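Long-range contacts in deseasin MCP-01 (Pseudoalteromonas sp., PDB 3VV3), which hydrolyses peptide bonds as a bacterial serine protease of the subtilisin family, with collagen among the proteins it degrades: residues 65-71 / 83-89; 133-137 / 152-156; 156-161 / 191-195; 39-45 / 127-131; 186-190 / 217-222. All blocks are in the same frame, centred on the assembly; numbering follows the deposited sequence.

Contact 1 (65-71 / 83-89). With CA (calcium ion), chain C; CA (calcium ion), chain F.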
# COMPACT_ATOMS: atom_id res chain seq x y z
N TRP A 65 6.41 7.55 23.30
CA TRP A 65 7.63 7.53 24.10
C TRP A 65 8.19 8.94 24.27
O TRP A 65 8.12 9.76 23.35
CB TRP A 65 8.68 6.65 23.43
CG TRP A 65 10.02 6.61 24.09
CD1 TRP A 65 10.35 5.93 25.22
CD2 TRP A 65 11.21 7.26 23.64
NE1 TRP A 65 11.69 6.12 25.51
CE2 TRP A 65 12.24 6.93 24.55
CE3 TRP A 65 11.51 8.08 22.54
CZ2 TRP A 65 13.55 7.39 24.41
CZ3 TRP A 65 12.82 8.55 22.40
CH2 TRP A 65 13.82 8.19 23.32
N VAL A 66 8.74 9.20 25.46
CA VAL A 66 9.44 10.44 25.72
C VAL A 66 10.86 10.13 26.18
O VAL A 66 11.07 9.35 27.12
CB VAL A 66 8.72 11.29 26.78
CG1 VAL A 66 9.54 12.54 27.10
CG2 VAL A 66 7.34 11.68 26.28
N ASN A 67 11.83 10.72 25.49
CA ASN A 67 13.25 10.54 25.79
C ASN A 67 13.59 11.21 27.12
O ASN A 67 13.57 12.44 27.23
CB ASN A 67 14.07 11.16 24.66
CG ASN A 67 15.56 10.87 24.78
OD1 ASN A 67 16.06 10.53 25.85
ND2 ASN A 67 16.27 11.00 23.66
N SER A 68 13.90 10.40 28.13
CA SER A 68 14.15 10.93 29.47
C SER A 68 15.45 11.73 29.51
O SER A 68 15.69 12.49 30.45
CB SER A 68 14.19 9.79 30.50
OG SER A 68 15.33 8.98 30.30
N GLY A 69 16.28 11.57 28.48
CA GLY A 69 17.58 12.23 28.44
C GLY A 69 17.62 13.49 27.61
O GLY A 69 18.69 14.10 27.45
N GLU A 70 16.48 13.89 27.06
CA GLU A 70 16.38 15.10 26.25
C GLU A 70 15.58 16.21 26.91
O GLU A 70 14.45 15.98 27.39
CB GLU A 70 15.76 14.80 24.88
CG GLU A 70 16.77 14.39 23.80
CD GLU A 70 17.54 15.57 23.24
OE1 GLU A 70 17.14 16.71 23.52
OE2 GLU A 70 18.53 15.37 22.52
N ILE A 71 16.15 17.40 26.93
CA ILE A 71 15.41 18.61 27.24
C ILE A 71 14.78 19.08 25.94
O ILE A 71 15.48 19.39 24.98
CB ILE A 71 16.34 19.71 27.77
CG1 ILE A 71 17.02 19.24 29.06
CG2 ILE A 71 15.56 21.00 27.98
CD1 ILE A 71 17.90 20.30 29.71
N TYR A 83 21.41 13.02 17.84
CA TYR A 83 20.24 13.71 17.33
C TYR A 83 19.77 14.78 18.30
O TYR A 83 19.67 14.55 19.49
CB TYR A 83 19.10 12.71 17.04
CG TYR A 83 19.53 11.70 16.00
CD1 TYR A 83 19.38 11.97 14.65
CD2 TYR A 83 20.12 10.50 16.37
CE1 TYR A 83 19.80 11.06 13.69
CE2 TYR A 83 20.55 9.58 15.42
CZ TYR A 83 20.38 9.87 14.08
OH TYR A 83 20.79 8.98 13.11
N ILE A 84 19.50 15.96 17.78
CA ILE A 84 19.08 17.06 18.63
C ILE A 84 17.58 17.03 18.93
O ILE A 84 16.76 16.91 18.02
CB ILE A 84 19.41 18.41 17.98
CG1 ILE A 84 20.93 18.59 17.90
CG2 ILE A 84 18.72 19.55 18.73
CD1 ILE A 84 21.36 19.74 16.98
N ASP A 85 17.22 17.13 20.21
CA ASP A 85 15.83 17.31 20.59
C ASP A 85 14.95 16.13 20.16
O ASP A 85 13.78 16.32 19.82
CB ASP A 85 15.27 18.64 20.04
CG ASP A 85 15.84 19.86 20.76
OD1 ASP A 85 16.53 19.68 21.78
OD2 ASP A 85 15.60 21.00 20.32
N ASP A 86 15.51 14.92 20.18
CA ASP A 86 14.75 13.72 19.84
C ASP A 86 13.87 13.27 21.01
O ASP A 86 14.18 12.32 21.72
CB ASP A 86 15.66 12.59 19.33
CG ASP A 86 16.66 12.12 20.36
OD1 ASP A 86 17.32 12.99 20.97
OD2 ASP A 86 16.80 10.90 20.55
N VAL A 87 12.78 13.99 21.19
CA VAL A 87 11.88 13.75 22.30
C VAL A 87 11.05 12.49 22.08
O VAL A 87 10.91 11.67 22.98
CB VAL A 87 10.94 14.96 22.50
CG1 VAL A 87 9.87 14.64 23.55
CG2 VAL A 87 11.77 16.19 22.90
N HIS A 88 10.53 12.32 20.86
CA HIS A 88 9.68 11.18 20.54
C HIS A 88 10.33 10.20 19.56
O HIS A 88 9.72 9.18 19.20
CB HIS A 88 8.37 11.67 19.93
CG HIS A 88 7.58 12.55 20.84
ND1 HIS A 88 7.12 12.13 22.07
CD2 HIS A 88 7.16 13.83 20.70
CE1 HIS A 88 6.45 13.11 22.65
NE2 HIS A 88 6.45 14.15 21.84
N GLY A 89 11.55 10.50 19.12
CA GLY A 89 12.20 9.72 18.09
C GLY A 89 12.87 10.64 17.09
O GLY A 89 13.12 11.80 17.39
CA CA C . 19.48 13.53 21.61
CA CA F . 17.52 18.96 23.83
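Two calcium ions and a short ladder of hydrogen bonds hold 65-71 against 83-89, although neither segment is a regular strand apart from G89, where strand 89-91 begins. The carboxylate of E70 is split between the metals: E70 OE2 lies 2.3 Å from calcium C and E70 OE1 2.3 Å from calcium F. Y83 O (2.4 Å) and D86 OD1 (2.3 Å) also bind calcium C, with D77, D79 and N81 completing the site; I71 O and D85 OD1, each at 2.4 Å, bind calcium F alongside D74, I76 and N78, while D85 OD2 is satisfied by G75. The metals thus account for close oxygen pairs such as E70 OE2 to D86 OD1, 3.1 Å. D85 N adds a weak bond to E70 OE2 (3.2 Å). Farther along, N67 N donates to V87 O (2.8 Å) and N67 ND2 to D86 O (3.1 Å), while N67 OD1 accepts from G69 N (2.8 Å), an Asx turn within the type I turn 67-70. H88 ND1 donates to W65 O at 2.9 Å and 160°. D86 OD2 receives only a weak hydrogen bond from N67 ND2 (3.2 Å) and has its stronger partner in Y155 OH. The G89 amide, beside the W65 ring edge, has no modelled acceptor. Both segments connect strand 45-50 to strand 89-91; the W65 indole packs on S131 and V133 of strand 131-136 and on Y155 and L159 of helix 146-161.

Contact 2 (133-137 / 152-156)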
# COMPACT_ATOMS: atom_id res chain seq x y z
N VAL A 133 8.30 4.62 20.25
CA VAL A 133 9.28 5.55 19.70
C VAL A 133 9.36 5.38 18.19
O VAL A 133 9.41 4.26 17.68
CB VAL A 133 10.69 5.37 20.34
CG1 VAL A 133 11.10 3.90 20.37
CG2 VAL A 133 11.74 6.21 19.60
N GLY A 134 9.35 6.49 17.46
CA GLY A 134 9.35 6.41 16.02
C GLY A 134 10.69 6.75 15.41
O GLY A 134 11.41 7.61 15.91
N CYS A 135 11.04 6.04 14.34
CA CYS A 135 12.10 6.50 13.45
C CYS A 135 11.55 6.52 12.04
O CYS A 135 11.14 5.49 11.49
CB CYS A 135 13.35 5.62 13.54
SG CYS A 135 14.73 6.25 12.53
N LYS A 136 11.51 7.72 11.48
CA LYS A 136 10.99 7.96 10.14
C LYS A 136 12.13 7.85 9.14
O LYS A 136 13.02 8.70 9.14
CB LYS A 136 10.35 9.35 10.10
CG LYS A 136 9.94 9.84 8.71
CD LYS A 136 9.24 11.19 8.81
CE LYS A 136 8.77 11.66 7.44
NZ LYS A 136 7.78 10.69 6.85
N PHE A 137 12.12 6.81 8.31
CA PHE A 137 13.11 6.70 7.23
C PHE A 137 12.44 6.76 5.85
O PHE A 137 13.13 6.79 4.83
CB PHE A 137 14.00 5.45 7.36
CG PHE A 137 13.37 4.18 6.81
CD1 PHE A 137 12.35 3.54 7.50
CD2 PHE A 137 13.82 3.63 5.62
CE1 PHE A 137 11.77 2.37 7.00
CE2 PHE A 137 13.25 2.46 5.11
CZ PHE A 137 12.23 1.83 5.81
N CYS A 152 18.00 4.04 11.48
CA CYS A 152 16.91 3.78 12.42
C CYS A 152 17.24 2.65 13.38
O CYS A 152 17.06 2.77 14.59
CB CYS A 152 15.61 3.47 11.68
SG CYS A 152 14.84 4.95 10.97
N ILE A 153 17.70 1.53 12.84
CA ILE A 153 18.04 0.39 13.68
C ILE A 153 19.15 0.75 14.67
O ILE A 153 19.04 0.48 15.86
CB ILE A 153 18.42 -0.85 12.84
CG1 ILE A 153 17.23 -1.25 11.96
CG2 ILE A 153 18.85 -2.01 13.76
CD1 ILE A 153 17.59 -2.19 10.82
N ASP A 154 20.21 1.39 14.17
CA ASP A 154 21.29 1.84 15.04
C ASP A 154 20.77 2.77 16.15
O ASP A 154 21.22 2.69 17.30
CB ASP A 154 22.37 2.57 14.23
CG ASP A 154 23.17 1.63 13.33
OD1 ASP A 154 22.99 0.39 13.40
OD2 ASP A 154 23.99 2.15 12.54
N TYR A 155 19.85 3.67 15.79
CA TYR A 155 19.29 4.61 16.78
C TYR A 155 18.57 3.86 17.88
O TYR A 155 18.76 4.14 19.07
CB TYR A 155 18.33 5.59 16.10
CG TYR A 155 17.52 6.47 17.03
CD1 TYR A 155 18.09 7.59 17.62
CD2 TYR A 155 16.17 6.20 17.29
CE1 TYR A 155 17.35 8.42 18.47
CE2 TYR A 155 15.42 7.03 18.14
CZ TYR A 155 16.02 8.13 18.72
OH TYR A 155 15.30 8.96 19.54
N MET A 156 17.73 2.91 17.49
CA MET A 156 16.96 2.12 18.45
C MET A 156 17.89 1.28 19.33
O MET A 156 17.66 1.17 20.54
CB MET A 156 15.97 1.21 17.70
CG MET A 156 14.94 1.98 16.87
SD MET A 156 13.69 2.80 17.89
CE MET A 156 12.67 3.54 16.61
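The disulfide C135-C152 is the tightest point between strand 133-136 and helix 152-156, whose axes run nearly antiparallel (154°) and approach to 9.1 Å. Its SG atoms, C135 SG and C152 SG, are 2.0 Å apart with a chi3 of -75°, and the CA atoms of the two cysteines, at 5.6 Å, are the nearest across the segments. Beside this bridge the extended end of M156 fills the hollow over the strand backbone between V133 and C135: M156 CE lies 3.5 Å from V133 O, 3.7 Å from C135 N and 3.8 Å from C135 CB. G134 has no side chain, and M156 CE comes within 4.0 Å of G134 C. V133 is the reciprocal bump, fitting between two helix residues, with V133 CG1 3.8 Å from M156 SD and V133 CG2 4.0 Å from Y155 CE2 at the ring edge. Past the strand's end, F137 CB packs 3.7 Å from C152 SG. No hydrogen bond crosses the interface, so shape and the covalent link define it. Strand 131-136, helix 146-161 and strand 166-171 follow in sequence as a beta-alpha-beta crossover of the parallel subtilase sheet, and the contact pins its first strand, between strands 89-91 and 45-50, to the helix; C152 also touches I49, and I153 packs on L182 and A185 of helix 180-191.

Contact 3 (156-161 / 191-195)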
# COMPACT_ATOMS: atom_id res chain seq x y z
N MET A 156 17.73 2.91 17.49
CA MET A 156 16.96 2.12 18.45
C MET A 156 17.89 1.28 19.33
O MET A 156 17.66 1.17 20.54
CB MET A 156 15.97 1.21 17.70
CG MET A 156 14.94 1.98 16.87
SD MET A 156 13.69 2.80 17.89
CE MET A 156 12.67 3.54 16.61
N VAL A 157 18.91 0.69 18.73
CA VAL A 157 19.87 -0.10 19.50
C VAL A 157 20.61 0.80 20.48
O VAL A 157 20.84 0.41 21.63
CB VAL A 157 20.87 -0.83 18.59
CG1 VAL A 157 21.97 -1.49 19.43
CG2 VAL A 157 20.12 -1.86 17.73
N GLY A 158 20.93 2.01 20.04
CA GLY A 158 21.53 3.01 20.93
C GLY A 158 20.66 3.28 22.15
O GLY A 158 21.16 3.33 23.28
N LEU A 159 19.36 3.44 21.95
CA LEU A 159 18.46 3.70 23.07
C LEU A 159 18.49 2.53 24.06
O LEU A 159 18.62 2.72 25.28
CB LEU A 159 17.03 3.94 22.59
CG LEU A 159 16.74 5.22 21.79
CD1 LEU A 159 15.26 5.27 21.39
CD2 LEU A 159 17.11 6.46 22.61
N LYS A 160 18.39 1.32 23.52
CA LYS A 160 18.38 0.11 24.34
C LYS A 160 19.69 -0.02 25.11
O LYS A 160 19.69 -0.30 26.31
CB LYS A 160 18.12 -1.12 23.45
CG LYS A 160 18.35 -2.48 24.14
CD LYS A 160 17.42 -2.66 25.33
CE LYS A 160 17.53 -4.05 25.94
NZ LYS A 160 18.93 -4.35 26.41
N ASN A 161 20.82 0.16 24.43
CA ASN A 161 22.12 0.06 25.10
C ASN A 161 22.24 1.08 26.24
O ASN A 161 22.89 0.81 27.25
CB ASN A 161 23.27 0.25 24.11
CG ASN A 161 23.44 -0.92 23.17
OD1 ASN A 161 22.87 -2.01 23.37
ND2 ASN A 161 24.23 -0.71 22.12
N GLN A 191 22.35 -8.60 19.65
CA GLN A 191 23.22 -8.58 20.82
C GLN A 191 22.62 -7.68 21.91
O GLN A 191 22.91 -7.85 23.10
CB GLN A 191 24.65 -8.13 20.46
CG GLN A 191 25.25 -8.79 19.21
CD GLN A 191 25.07 -10.30 19.16
OE1 GLN A 191 25.48 -11.03 20.07
NE2 GLN A 191 24.47 -10.80 18.07
N ALA A 192 21.77 -6.74 21.50
CA ALA A 192 21.09 -5.83 22.43
C ALA A 192 19.77 -6.38 22.97
O ALA A 192 19.05 -5.68 23.69
CB ALA A 192 20.88 -4.46 21.78
N ASP A 193 19.45 -7.62 22.60
CA ASP A 193 18.23 -8.31 23.05
C ASP A 193 16.95 -7.72 22.46
O ASP A 193 15.93 -7.61 23.15
CB ASP A 193 18.14 -8.37 24.58
CG ASP A 193 19.36 -9.05 25.20
OD1 ASP A 193 19.79 -10.11 24.70
OD2 ASP A 193 19.89 -8.51 26.20
N ILE A 194 17.00 -7.38 21.18
CA ILE A 194 15.86 -6.79 20.49
C ILE A 194 15.28 -7.77 19.47
O ILE A 194 16.01 -8.41 18.72
CB ILE A 194 16.28 -5.48 19.78
CG1 ILE A 194 16.78 -4.48 20.82
CG2 ILE A 194 15.11 -4.89 18.97
CD1 ILE A 194 17.36 -3.19 20.21
N LEU A 195 13.96 -7.87 19.47
CA LEU A 195 13.24 -8.72 18.53
C LEU A 195 12.87 -7.87 17.32
O LEU A 195 12.30 -6.80 17.47
CB LEU A 195 11.96 -9.24 19.18
CG LEU A 195 11.04 -10.13 18.35
CD1 LEU A 195 11.66 -11.51 18.20
CD2 LEU A 195 9.67 -10.22 19.02
O HOH W 1 18.93 -6.68 28.06
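M156 opens the segment with a marginal contribution, its carbonyl M156 O lying 4.4 Å from I194 CD1 while its side chain packs on V133 and C135 of strand 131-136. One residue on, V157 meets both apolar partners: V157 CG1 is 3.9 Å from A192 CB, and V157 CG2 is 3.9 Å from I194 CD1. K160, one helical turn beyond M156 and bonded back to it (K160 N to M156 O, 3.1 Å), points its CA-to-CB bond at the opposing segment and has 63 Å² covered there. Its aliphatic part lines the same surface, with K160 CB 3.9 Å from I194 CD1 and K160 CG 4.0 Å from A192 CB.

The surface facing it is the Schellman motif that ends helix 180-191. D193, the first residue to leave helical backbone angles, has a positive phi (69°), and the chain then turns through I194 into strand 195-199, so the contact sets the end of one helix beside the helix-to-strand turn of the next unit of the subtilase alpha/beta fold. K160 NZ donates a weak hydrogen bond to A192 O (3.0 Å). K160 NZ and D193 OD2, 4.3 Å apart, lie beyond salt-bridge range but share water 1, which accepts from K160 NZ at 2.9 Å and donates to D193 OD2 at 2.8 Å. N161, the last residue of the helix, adds a marginal contact, N161 OD1 to A192 CB at 3.5 Å.

Contact 4 (39-45 / 127-131)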
# COMPACT_ATOMS: atom_id res chain seq x y z
N THR A 39 -2.90 -5.39 30.25
CA THR A 39 -3.21 -4.45 29.18
C THR A 39 -1.97 -3.63 28.80
O THR A 39 -2.06 -2.67 28.04
CB THR A 39 -4.39 -3.52 29.53
OG1 THR A 39 -4.21 -2.95 30.84
CG2 THR A 39 -5.70 -4.30 29.49
N GLY A 40 -0.82 -4.03 29.33
CA GLY A 40 0.45 -3.47 28.90
C GLY A 40 1.03 -2.44 29.84
O GLY A 40 0.36 -1.98 30.77
N SER A 41 2.28 -2.05 29.60
CA SER A 41 2.91 -1.04 30.43
C SER A 41 3.63 0.02 29.61
O SER A 41 4.32 -0.31 28.65
CB SER A 41 3.91 -1.69 31.39
OG SER A 41 4.59 -0.70 32.13
N ARG A 42 3.49 1.28 30.02
CA ARG A 42 4.26 2.37 29.42
C ARG A 42 5.76 2.12 29.58
O ARG A 42 6.57 2.71 28.87
CB ARG A 42 3.89 3.72 30.07
CG ARG A 42 2.61 4.35 29.55
CD ARG A 42 2.89 5.28 28.38
NE ARG A 42 4.01 6.18 28.63
CZ ARG A 42 4.40 7.14 27.79
NH1 ARG A 42 3.75 7.32 26.65
NH2 ARG A 42 5.44 7.92 28.08
N ASP A 43 6.13 1.26 30.52
CA ASP A 43 7.55 0.95 30.71
C ASP A 43 8.14 0.06 29.62
O ASP A 43 9.36 -0.05 29.51
CB ASP A 43 7.78 0.30 32.07
CG ASP A 43 7.90 1.31 33.18
OD1 ASP A 43 8.05 2.52 32.88
OD2 ASP A 43 7.85 0.91 34.35
N VAL A 44 7.27 -0.55 28.82
CA VAL A 44 7.71 -1.34 27.67
C VAL A 44 7.78 -0.43 26.45
O VAL A 44 6.80 0.24 26.12
CB VAL A 44 6.75 -2.52 27.39
CG1 VAL A 44 7.16 -3.26 26.11
CG2 VAL A 44 6.72 -3.48 28.57
N VAL A 45 8.92 -0.40 25.77
CA VAL A 45 9.11 0.52 24.66
C VAL A 45 9.20 -0.26 23.36
O VAL A 45 9.92 -1.24 23.26
CB VAL A 45 10.38 1.37 24.86
CG1 VAL A 45 10.49 2.42 23.77
CG2 VAL A 45 10.37 2.02 26.24
N ASN A 127 -1.72 -3.41 22.94
CA ASN A 127 -1.48 -2.79 24.24
C ASN A 127 -2.39 -1.59 24.43
O ASN A 127 -2.52 -0.76 23.53
CB ASN A 127 -0.03 -2.31 24.36
CG ASN A 127 0.97 -3.43 24.17
OD1 ASN A 127 1.40 -4.07 25.13
ND2 ASN A 127 1.34 -3.68 22.92
N HIS A 128 -3.02 -1.49 25.61
CA HIS A 128 -3.73 -0.26 25.97
C HIS A 128 -2.73 0.80 26.37
O HIS A 128 -2.94 1.99 26.16
CB HIS A 128 -4.66 -0.49 27.16
CG HIS A 128 -5.80 -1.41 26.87
ND1 HIS A 128 -6.97 -1.37 27.60
CD2 HIS A 128 -5.95 -2.38 25.95
CE1 HIS A 128 -7.80 -2.29 27.13
NE2 HIS A 128 -7.20 -2.91 26.12
N ASP A 129 -1.64 0.34 26.99
CA ASP A 129 -0.58 1.21 27.47
C ASP A 129 0.77 0.64 27.05
O ASP A 129 1.03 -0.54 27.22
CB ASP A 129 -0.63 1.31 29.00
CG ASP A 129 -1.96 1.86 29.49
OD1 ASP A 129 -2.20 3.07 29.34
OD2 ASP A 129 -2.77 1.07 30.02
N VAL A 130 1.61 1.50 26.48
CA VAL A 130 2.92 1.11 25.98
C VAL A 130 3.61 2.41 25.58
O VAL A 130 2.96 3.45 25.53
CB VAL A 130 2.79 0.15 24.76
CG1 VAL A 130 2.19 0.89 23.55
CG2 VAL A 130 4.13 -0.50 24.40
N SER A 131 4.92 2.37 25.32
CA SER A 131 5.61 3.56 24.82
C SER A 131 6.12 3.28 23.42
O SER A 131 6.83 2.31 23.20
CB SER A 131 6.79 3.95 25.73
OG SER A 131 6.33 4.39 27.00
O HOH W 2 -2.14 -1.28 31.25
O HOH W 3 3.22 -3.56 27.14
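The backbones of 39-45 and 127-131 run alongside each other, with CA pairs from T39-H128 (5.3 Å) through R42-V130 (3.9 Å) to the parallel bridge V45-S131 (4.6 Å). At one end T39 O accepts two bonds, from H128 N (2.9 Å) and D129 N (3.2 Å); at the other, S131 N donates to V44 O (3.0 Å, 161°). Between them lies the type I turn 41-44, with S41 OG accepting from D43 N (3.0 Å) as an ST turn. G40 has a phi of 102°, and an ideal CB there would lie 2.4 Å from D129 O, a clash. Water 3 links S41 N (3.0 Å) to N127 OD1 (2.8 Å), while N127 ND2 donates to I113 O and G278 O. Among the side chains, T39 CG2 sits over the H128 ring, 3.7 Å from its centroid and 9° off the normal, a CH-pi contact. Water 2 joins T39 OG1 (2.7 Å), G40 O (2.6 Å) and D129 OD2 (2.7 Å). S131 OG donates to R42 O at a short 2.5 Å and lies over one face of the R42 guanidinium, whose NH1 donates to A64 O. V44 CG1 and V130 CG2 are 4.4 Å apart. This is the entry of strands 45-50 and 131-136, neighbours in the parallel sheet at the centre of the subtilisin fold.

Contact 5 (186-190 / 217-222)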
# COMPACT_ATOMS: atom_id res chain seq x y z
N ILE A 186 21.16 -5.63 12.09
CA ILE A 186 20.23 -6.53 12.74
C ILE A 186 20.96 -7.42 13.74
O ILE A 186 20.45 -7.68 14.83
CB ILE A 186 19.44 -7.36 11.72
CG1 ILE A 186 18.57 -6.43 10.86
CG2 ILE A 186 18.58 -8.42 12.42
CD1 ILE A 186 17.92 -7.12 9.65
N THR A 187 22.15 -7.87 13.36
CA THR A 187 22.98 -8.63 14.29
C THR A 187 23.27 -7.84 15.55
O THR A 187 23.23 -8.38 16.66
CB THR A 187 24.28 -9.10 13.62
OG1 THR A 187 23.96 -10.05 12.60
CG2 THR A 187 25.20 -9.75 14.65
N ALA A 188 23.54 -6.54 15.40
CA ALA A 188 23.80 -5.70 16.56
C ALA A 188 22.56 -5.60 17.43
O ALA A 188 22.66 -5.58 18.66
CB ALA A 188 24.28 -4.31 16.15
N SER A 189 21.39 -5.51 16.80
CA SER A 189 20.15 -5.47 17.55
C SER A 189 19.95 -6.77 18.34
O SER A 189 19.44 -6.75 19.47
CB SER A 189 18.94 -5.16 16.65
OG SER A 189 18.57 -6.28 15.88
N GLU A 190 20.37 -7.90 17.77
CA GLU A 190 20.27 -9.16 18.50
C GLU A 190 21.14 -9.15 19.75
O GLU A 190 20.72 -9.62 20.80
CB GLU A 190 20.66 -10.37 17.63
CG GLU A 190 20.43 -11.69 18.37
CD GLU A 190 20.69 -12.93 17.53
OE1 GLU A 190 21.17 -12.79 16.38
OE2 GLU A 190 20.42 -14.05 18.03
N TYR A 217 16.13 -12.25 6.03
CA TYR A 217 17.39 -12.31 6.77
C TYR A 217 17.33 -13.49 7.73
O TYR A 217 16.32 -13.68 8.40
CB TYR A 217 17.70 -11.00 7.51
CG TYR A 217 18.21 -9.94 6.57
CD1 TYR A 217 19.40 -10.12 5.87
CD2 TYR A 217 17.49 -8.76 6.37
CE1 TYR A 217 19.87 -9.16 4.99
CE2 TYR A 217 17.96 -7.79 5.49
CZ TYR A 217 19.15 -8.00 4.81
OH TYR A 217 19.61 -7.04 3.93
N GLU A 218 18.40 -14.28 7.78
CA GLU A 218 18.41 -15.49 8.60
C GLU A 218 18.78 -15.25 10.07
O GLU A 218 18.84 -16.19 10.88
CB GLU A 218 19.34 -16.53 7.96
CG GLU A 218 18.83 -17.06 6.63
CD GLU A 218 19.84 -17.96 5.95
OE1 GLU A 218 20.95 -18.13 6.49
OE2 GLU A 218 19.52 -18.50 4.86
N ASN A 219 19.01 -13.99 10.41
CA ASN A 219 19.26 -13.60 11.79
C ASN A 219 18.23 -14.23 12.73
O ASN A 219 17.03 -14.19 12.45
CB ASN A 219 19.25 -12.07 11.90
CG ASN A 219 20.33 -11.40 11.07
OD1 ASN A 219 21.23 -10.76 11.62
ND2 ASN A 219 20.27 -11.55 9.76
N ASP A 220 18.69 -14.81 13.83
CA ASP A 220 17.77 -15.50 14.73
C ASP A 220 16.69 -14.60 15.37
O ASP A 220 15.63 -15.09 15.75
CB ASP A 220 18.53 -16.25 15.83
CG ASP A 220 19.21 -17.50 15.31
OD1 ASP A 220 18.69 -18.13 14.37
OD2 ASP A 220 20.28 -17.85 15.86
N ASN A 221 16.96 -13.30 15.49
CA ASN A 221 16.00 -12.41 16.14
C ASN A 221 14.98 -11.81 15.17
O ASN A 221 14.13 -11.01 15.56
CB ASN A 221 16.70 -11.28 16.90
CG ASN A 221 17.49 -10.37 15.99
OD1 ASN A 221 18.08 -10.83 15.01
ND2 ASN A 221 17.50 -9.08 16.30
N VAL A 222 15.07 -12.19 13.90
CA VAL A 222 14.07 -11.76 12.92
C VAL A 222 12.83 -12.66 13.03
O VAL A 222 12.94 -13.88 12.97
CB VAL A 222 14.63 -11.80 11.48
CG1 VAL A 222 13.52 -11.60 10.45
CG2 VAL A 222 15.73 -10.75 11.30
O HOH W 4 21.46 -14.66 14.46
O HOH W 5 21.73 -16.36 17.50
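Apolar contacts centre on I186, which turns toward the other segment and has 83 Å² covered by it. I186 CD1 lies 3.7 Å from Y217 CD2, and I186 CG2 reaches V222 CG2 at 3.8 Å. Van der Waals contacts with the N221 carboxamide adjoin these: I186 CG2 is 3.6 Å from the polar atom N221 OD1, and E190 CB packs 3.6 Å from the carboxamide carbon N221 CG.

A single direct hydrogen bond is established across the segments: N221 ND2 to S189 OG, 3.0 Å with an angle of 135°. S189 OG in turn donates to I186 O (2.6 Å), tying the amide into the helix; N221 ND2 also donates to I194 O. N221 belongs to the type I turn 219-222, which leads into strand 222-228 of the parallel sheet, so helix 180-191 packs here on the approach to the strand next to 195-199, within the alpha/beta layering of the subtilase fold.

Water bridges the two acidic side chains. E190 OE2 and D220 OD2 are like charges 4.4 Å apart, and water 5 donates to both, at 2.7 Å to E190 OE2 and 2.6 Å to D220 OD2. Water 4 accepts from D220 N (2.8 Å) and donates to E190 OE1 (2.7 Å), giving each carboxylate oxygen of E190 its own bridge to D220.

How the contacts relate
Contacts 1, 2 and 3 form a chain around helix 146-161, and contacts 2 and 3 share M156. D86 OD2 of contact 1 meets Y155 OH of contact 2 at 2.6 Å, a probable hydrogen bond that leads from the calcium loop to the helix. W65 also touches contact 4 (W65 CD1 to V45 CG1, 3.8 Å), which encloses contact 1 along the sequence. Contacts 3 and 5 cross along the sequence and meet in space through a probable hydrogen bond, N221 ND2 to I194 O (2.9 Å). Contacts 1 and 5 stay about 14 Å apart at nearest atoms. F137 of contact 2 lies near, without touching, the probable D50-H105-S270 catalytic triad.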